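Local coordinates for protein peptidase M42 (Thaumarchaeota archaeon SCGC AB-539-E09, PDB 5DS0) that probably acts as a TET-type aminopeptidase of the M42 family, a dinuclear metal enzyme that trims amino acids from the N-termini of peptides, at residues C[6-18]-C[177-190]. Sequence-based numbering, arbitrary orientation.
Sequences SMELMKTLMEAFG and KAFDDRIGAFVLME. With CO (cobalt (II) ion), chain U; CO (cobalt (II) ion), chain T.
Phe186 enters helix 6-15 as a knob among Ser6, Leu9, Met10 and Leu13; helices 6-15 and 179-190 run roughly antiparallel (149°), their axes 9.6 Å apart at closest approach. CG of Phe186 lies anti to the backbone N (chi1 176°), which sets the ring under Met10 (like Met14 and Met189, a selenomethionine); the methyl CE of Met10 makes a CH-pi contact 3.7 Å from the ring centroid, while Glu190 CG lies over the rim of the opposite face. Leu13 CD1 meets Met189 CE tip to tip, and Met14 SE approaches the Phe179 ring obliquely, 3.7 Å from CD1.

Polar bonds close both ends. Ser6 OG donates to Glu190 OE1, which also salt-bridges Arg193, while OE2 hydrogen-bonds Tyr33. Extended Arg182 uses NH1 to grip Leu13 O (2.8 Å) and Ala16 O (3.0 Å); Lys177 NZ reaches Ala16 O from the opposite face of its carbonyl plane (2.9 Å). Glu69 salt-bridges Arg182 NH2 and Lys177 NZ. A leucine replacing Arg182 would probably cost Leu13 O its guanidinium bond and leave Ala16 O and Glu69 to Lys177.

Asp180 bridges two cobalt ions, OD1 joining His66, Glu214 and Glu237, OD2 Glu215 and His325. Helix 179-197 packs against helix 6-15 and strand 232-240, flanked by helices 24-34 and 333-349.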
loop_
_atom_site.group_PDB
_atom_site.type_symbol
_atom_site.label_atom_id
_atom_site.label_comp_id
_atom_site.label_asym_id
_atom_site.label_seq_id
_atom_site.Cartn_x
_atom_site.Cartn_y
_atom_site.Cartn_z
ATOM N N SER C 6 -56.170 18.017 1.922
ATOM C CA SER C 6 -54.736 18.312 1.952
ATOM C C SER C 6 -53.883 17.082 2.232
ATOM O O SER C 6 -52.912 16.825 1.534
ATOM C CB SER C 6 -54.417 19.377 2.994
ATOM O OG SER C 6 -54.531 20.641 2.419
HETATM N N MSE C 7 -54.226 16.349 3.283
HETATM C CA MSE C 7 -53.471 15.162 3.641
HETATM C C MSE C 7 -53.643 14.095 2.613
HETATM O O MSE C 7 -52.721 13.314 2.408
HETATM C CB MSE C 7 -53.858 14.653 5.030
HETATM C CG MSE C 7 -53.248 15.545 6.118
HETATM SE SE MSE C 7 -51.245 15.609 6.057
HETATM C CE MSE C 7 -51.121 17.588 5.944
ATOM N N GLU C 8 -54.811 14.030 1.978
ATOM C CA GLU C 8 -55.055 13.049 0.900
ATOM C C GLU C 8 -54.203 13.408 -0.315
ATOM O O GLU C 8 -53.706 12.531 -0.988
ATOM C CB GLU C 8 -56.552 12.964 0.523
ATOM C CG GLU C 8 -57.062 11.694 -0.280
ATOM C CD GLU C 8 -58.595 11.680 -0.525
ATOM O OE1 GLU C 8 -59.223 12.786 -0.546
ATOM O OE2 GLU C 8 -59.192 10.551 -0.710
ATOM N N LEU C 9 -54.014 14.699 -0.561
ATOM C CA LEU C 9 -53.130 15.139 -1.620
ATOM C C LEU C 9 -51.691 14.762 -1.313
ATOM O O LEU C 9 -51.028 14.138 -2.128
ATOM C CB LEU C 9 -53.219 16.641 -1.818
ATOM C CG LEU C 9 -52.214 17.230 -2.808
ATOM C CD1 LEU C 9 -52.498 16.717 -4.200
ATOM C CD2 LEU C 9 -52.233 18.744 -2.798
HETATM N N MSE C 10 -51.230 15.099 -0.114
HETATM C CA MSE C 10 -49.872 14.752 0.303
HETATM C C MSE C 10 -49.634 13.287 0.089
HETATM O O MSE C 10 -48.695 12.915 -0.573
HETATM C CB MSE C 10 -49.571 15.160 1.748
HETATM C CG MSE C 10 -48.066 15.270 1.923
HETATM SE SE MSE C 10 -47.530 15.652 3.794
HETATM C CE MSE C 10 -48.027 17.557 3.748
ATOM N N LYS C 11 -50.487 12.442 0.647
ATOM C CA LYS C 11 -50.345 10.990 0.512
ATOM C C LYS C 11 -50.250 10.568 -0.950
ATOM O O LYS C 11 -49.387 9.799 -1.336
ATOM C CB LYS C 11 -51.529 10.285 1.192
ATOM C CG LYS C 11 -51.487 8.772 1.171
ATOM C CD LYS C 11 -52.619 8.214 2.011
ATOM C CE LYS C 11 -52.328 6.819 2.542
ATOM N NZ LYS C 11 -52.507 5.812 1.462
ATOM N N THR C 12 -51.156 11.078 -1.754
ATOM C CA THR C 12 -51.242 10.684 -3.140
ATOM C C THR C 12 -50.005 11.079 -3.928
ATOM O O THR C 12 -49.526 10.306 -4.761
ATOM C CB THR C 12 -52.498 11.296 -3.762
ATOM O OG1 THR C 12 -53.623 10.771 -3.067
ATOM C CG2 THR C 12 -52.631 10.937 -5.223
ATOM N N LEU C 13 -49.509 12.281 -3.670
ATOM C CA LEU C 13 -48.262 12.752 -4.270
ATOM C C LEU C 13 -47.060 11.884 -3.924
ATOM O O LEU C 13 -46.353 11.420 -4.808
ATOM C CB LEU C 13 -47.939 14.176 -3.807
ATOM C CG LEU C 13 -48.763 15.320 -4.389
ATOM C CD1 LEU C 13 -48.422 16.602 -3.646
ATOM C CD2 LEU C 13 -48.496 15.466 -5.867
HETATM N N MSE C 14 -46.828 11.674 -2.635
HETATM C CA MSE C 14 -45.672 10.903 -2.195
HETATM C C MSE C 14 -45.762 9.459 -2.628
HETATM O O MSE C 14 -44.737 8.778 -2.686
HETATM C CB MSE C 14 -45.512 10.922 -0.676
HETATM C CG MSE C 14 -45.381 12.301 -0.033
HETATM SE SE MSE C 14 -44.374 13.611 -1.109
HETATM C CE MSE C 14 -45.417 15.208 -0.635
ATOM N N GLU C 15 -46.971 8.962 -2.896
ATOM C CA GLU C 15 -47.137 7.576 -3.318
ATOM C C GLU C 15 -47.210 7.405 -4.833
ATOM O O GLU C 15 -47.115 6.299 -5.330
ATOM C CB GLU C 15 -48.364 6.958 -2.650
ATOM C CG GLU C 15 -48.145 6.621 -1.178
ATOM C CD GLU C 15 -49.299 5.847 -0.567
ATOM O OE1 GLU C 15 -50.368 5.769 -1.224
ATOM O OE2 GLU C 15 -49.144 5.324 0.567
ATOM N N ALA C 16 -47.357 8.507 -5.559
ATOM C CA ALA C 16 -47.438 8.481 -7.022
ATOM C C ALA C 16 -46.162 8.028 -7.675
ATOM O O ALA C 16 -45.067 8.188 -7.131
ATOM C CB ALA C 16 -47.803 9.858 -7.551
ATOM N N PHE C 17 -46.311 7.499 -8.878
ATOM C CA PHE C 17 -45.185 7.101 -9.712
ATOM C C PHE C 17 -44.729 8.286 -10.563
ATOM O O PHE C 17 -45.497 8.757 -11.409
ATOM C CB PHE C 17 -45.636 5.953 -10.614
ATOM C CG PHE C 17 -44.535 5.319 -11.403
ATOM C CD1 PHE C 17 -44.047 5.923 -12.554
ATOM C CD2 PHE C 17 -44.016 4.096 -11.026
ATOM C CE1 PHE C 17 -43.048 5.337 -13.296
ATOM C CE2 PHE C 17 -43.010 3.502 -11.761
ATOM C CZ PHE C 17 -42.521 4.127 -12.898
ATOM N N GLY C 18 -43.486 8.749 -10.382
ATOM C CA GLY C 18 -42.978 9.835 -11.220
ATOM C C GLY C 18 -41.498 10.148 -11.155
ATOM O O GLY C 18 -41.112 11.212 -10.670
ATOM N N LYS C 177 -41.597 8.582 0.549
ATOM C CA LYS C 177 -40.604 8.900 -0.480
ATOM C C LYS C 177 -40.993 10.170 -1.200
ATOM O O LYS C 177 -42.067 10.723 -0.983
ATOM C CB LYS C 177 -40.495 7.770 -1.493
ATOM C CG LYS C 177 -41.690 7.660 -2.438
ATOM C CD LYS C 177 -41.487 6.565 -3.465
ATOM C CE LYS C 177 -42.750 6.287 -4.257
ATOM N NZ LYS C 177 -42.929 7.298 -5.325
ATOM N N ALA C 178 -40.084 10.636 -2.041
ATOM C CA ALA C 178 -40.341 11.731 -2.968
ATOM C C ALA C 178 -40.663 13.081 -2.336
ATOM O O ALA C 178 -41.141 13.980 -3.032
ATOM C CB ALA C 178 -41.432 11.330 -3.947
ATOM N N PHE C 179 -40.389 13.259 -1.044
ATOM C CA PHE C 179 -40.542 14.582 -0.453
ATOM C C PHE C 179 -39.772 15.595 -1.297
ATOM O O PHE C 179 -40.251 16.696 -1.502
ATOM C CB PHE C 179 -40.053 14.622 0.984
ATOM C CG PHE C 179 -40.937 13.888 1.947
ATOM C CD1 PHE C 179 -42.304 14.087 1.948
ATOM C CD2 PHE C 179 -40.397 13.030 2.883
ATOM C CE1 PHE C 179 -43.112 13.422 2.843
ATOM C CE2 PHE C 179 -41.206 12.364 3.782
ATOM C CZ PHE C 179 -42.565 12.554 3.753
ATOM N N ASP C 180 -38.597 15.205 -1.780
ATOM C CA ASP C 180 -37.822 15.998 -2.705
ATOM C C ASP C 180 -38.351 15.705 -4.090
ATOM O O ASP C 180 -38.031 14.653 -4.638
ATOM C CB ASP C 180 -36.354 15.584 -2.596
ATOM C CG ASP C 180 -35.448 16.328 -3.546
ATOM O OD1 ASP C 180 -35.870 17.350 -4.137
ATOM O OD2 ASP C 180 -34.286 15.880 -3.697
ATOM N N ASP C 181 -39.147 16.590 -4.695
ATOM C CA ASP C 181 -39.542 17.884 -4.142
ATOM C C ASP C 181 -41.061 18.087 -4.262
ATOM O O ASP C 181 -41.547 19.177 -4.562
ATOM C CB ASP C 181 -38.777 18.987 -4.854
ATOM C CG ASP C 181 -38.994 20.373 -4.244
ATOM O OD1 ASP C 181 -39.399 20.480 -3.067
ATOM O OD2 ASP C 181 -38.734 21.350 -4.974
ATOM N N ARG C 182 -41.809 17.021 -4.003
ATOM C CA ARG C 182 -43.258 17.083 -4.064
ATOM C C ARG C 182 -43.792 17.841 -2.870
ATOM O O ARG C 182 -44.870 18.440 -2.953
ATOM C CB ARG C 182 -43.866 15.690 -4.182
ATOM C CG ARG C 182 -43.658 15.124 -5.580
ATOM C CD ARG C 182 -44.051 13.667 -5.726
ATOM N NE ARG C 182 -43.413 13.071 -6.892
ATOM C CZ ARG C 182 -43.421 11.772 -7.186
ATOM N NH1 ARG C 182 -44.071 10.907 -6.421
ATOM N NH2 ARG C 182 -42.777 11.332 -8.264
ATOM N N ILE C 183 -43.029 17.878 -1.782
ATOM C CA ILE C 183 -43.414 18.703 -0.657
ATOM C C ILE C 183 -43.337 20.176 -1.046
ATOM O O ILE C 183 -44.169 20.968 -0.612
ATOM C CB ILE C 183 -42.585 18.425 0.615
ATOM C CG1 ILE C 183 -43.295 18.977 1.846
ATOM C CG2 ILE C 183 -41.209 19.050 0.525
ATOM C CD1 ILE C 183 -44.617 18.286 2.169
ATOM N N GLY C 184 -42.365 20.543 -1.877
ATOM C CA GLY C 184 -42.291 21.907 -2.407
ATOM C C GLY C 184 -43.463 22.230 -3.326
ATOM O O GLY C 184 -44.033 23.320 -3.261
ATOM N N ALA C 185 -43.835 21.272 -4.167
ATOM C CA ALA C 185 -45.010 21.411 -5.017
ATOM C C ALA C 185 -46.260 21.503 -4.162
ATOM O O ALA C 185 -47.157 22.284 -4.443
ATOM C CB ALA C 185 -45.118 20.227 -5.945
ATOM N N PHE C 186 -46.304 20.711 -3.096
ATOM C CA PHE C 186 -47.417 20.741 -2.162
ATOM C C PHE C 186 -47.593 22.121 -1.553
ATOM O O PHE C 186 -48.706 22.619 -1.460
ATOM C CB PHE C 186 -47.201 19.709 -1.056
ATOM C CG PHE C 186 -48.254 19.732 0.017
ATOM C CD1 PHE C 186 -49.418 18.998 -0.126
ATOM C CD2 PHE C 186 -48.053 20.458 1.180
ATOM C CE1 PHE C 186 -50.376 19.002 0.864
ATOM C CE2 PHE C 186 -49.000 20.463 2.180
ATOM C CZ PHE C 186 -50.164 19.734 2.023
ATOM N N VAL C 187 -46.488 22.731 -1.137
ATOM C CA VAL C 187 -46.525 24.054 -0.539
ATOM C C VAL C 187 -47.069 25.097 -1.499
ATOM O O VAL C 187 -47.943 25.869 -1.137
ATOM C CB VAL C 187 -45.129 24.490 -0.092
ATOM C CG1 VAL C 187 -45.107 25.970 0.273
ATOM C CG2 VAL C 187 -44.693 23.671 1.107
ATOM N N LEU C 188 -46.553 25.140 -2.720
ATOM C CA LEU C 188 -46.983 26.176 -3.648
ATOM C C LEU C 188 -48.442 26.001 -4.053
ATOM O O LEU C 188 -49.171 26.980 -4.206
ATOM C CB LEU C 188 -46.077 26.250 -4.874
ATOM C CG LEU C 188 -45.999 25.063 -5.835
ATOM C CD1 LEU C 188 -47.002 25.149 -6.979
ATOM C CD2 LEU C 188 -44.588 24.979 -6.402
HETATM N N MSE C 189 -48.871 24.758 -4.203
HETATM C CA MSE C 189 -50.276 24.472 -4.488
HETATM C C MSE C 189 -51.178 24.883 -3.351
HETATM O O MSE C 189 -52.245 25.439 -3.580
HETATM C CB MSE C 189 -50.455 22.986 -4.761
HETATM C CG MSE C 189 -49.993 22.681 -6.173
HETATM SE SE MSE C 189 -50.462 20.830 -6.628
HETATM C CE MSE C 189 -49.148 19.851 -5.535
ATOM N N GLU C 190 -50.773 24.600 -2.121
ATOM C CA GLU C 190 -51.573 24.968 -0.962
ATOM C C GLU C 190 -51.604 26.466 -0.773
ATOM O O GLU C 190 -52.602 27.012 -0.312
ATOM C CB GLU C 190 -51.047 24.299 0.308
ATOM C CG GLU C 190 -51.407 22.822 0.403
ATOM C CD GLU C 190 -52.900 22.598 0.516
ATOM O OE1 GLU C 190 -53.435 22.779 1.630
ATOM O OE2 GLU C 190 -53.538 22.294 -0.515
HETATM CO CO CO U . -33.069 16.150 -5.086
HETATM CO CO CO T . -34.738 18.542 -5.274
#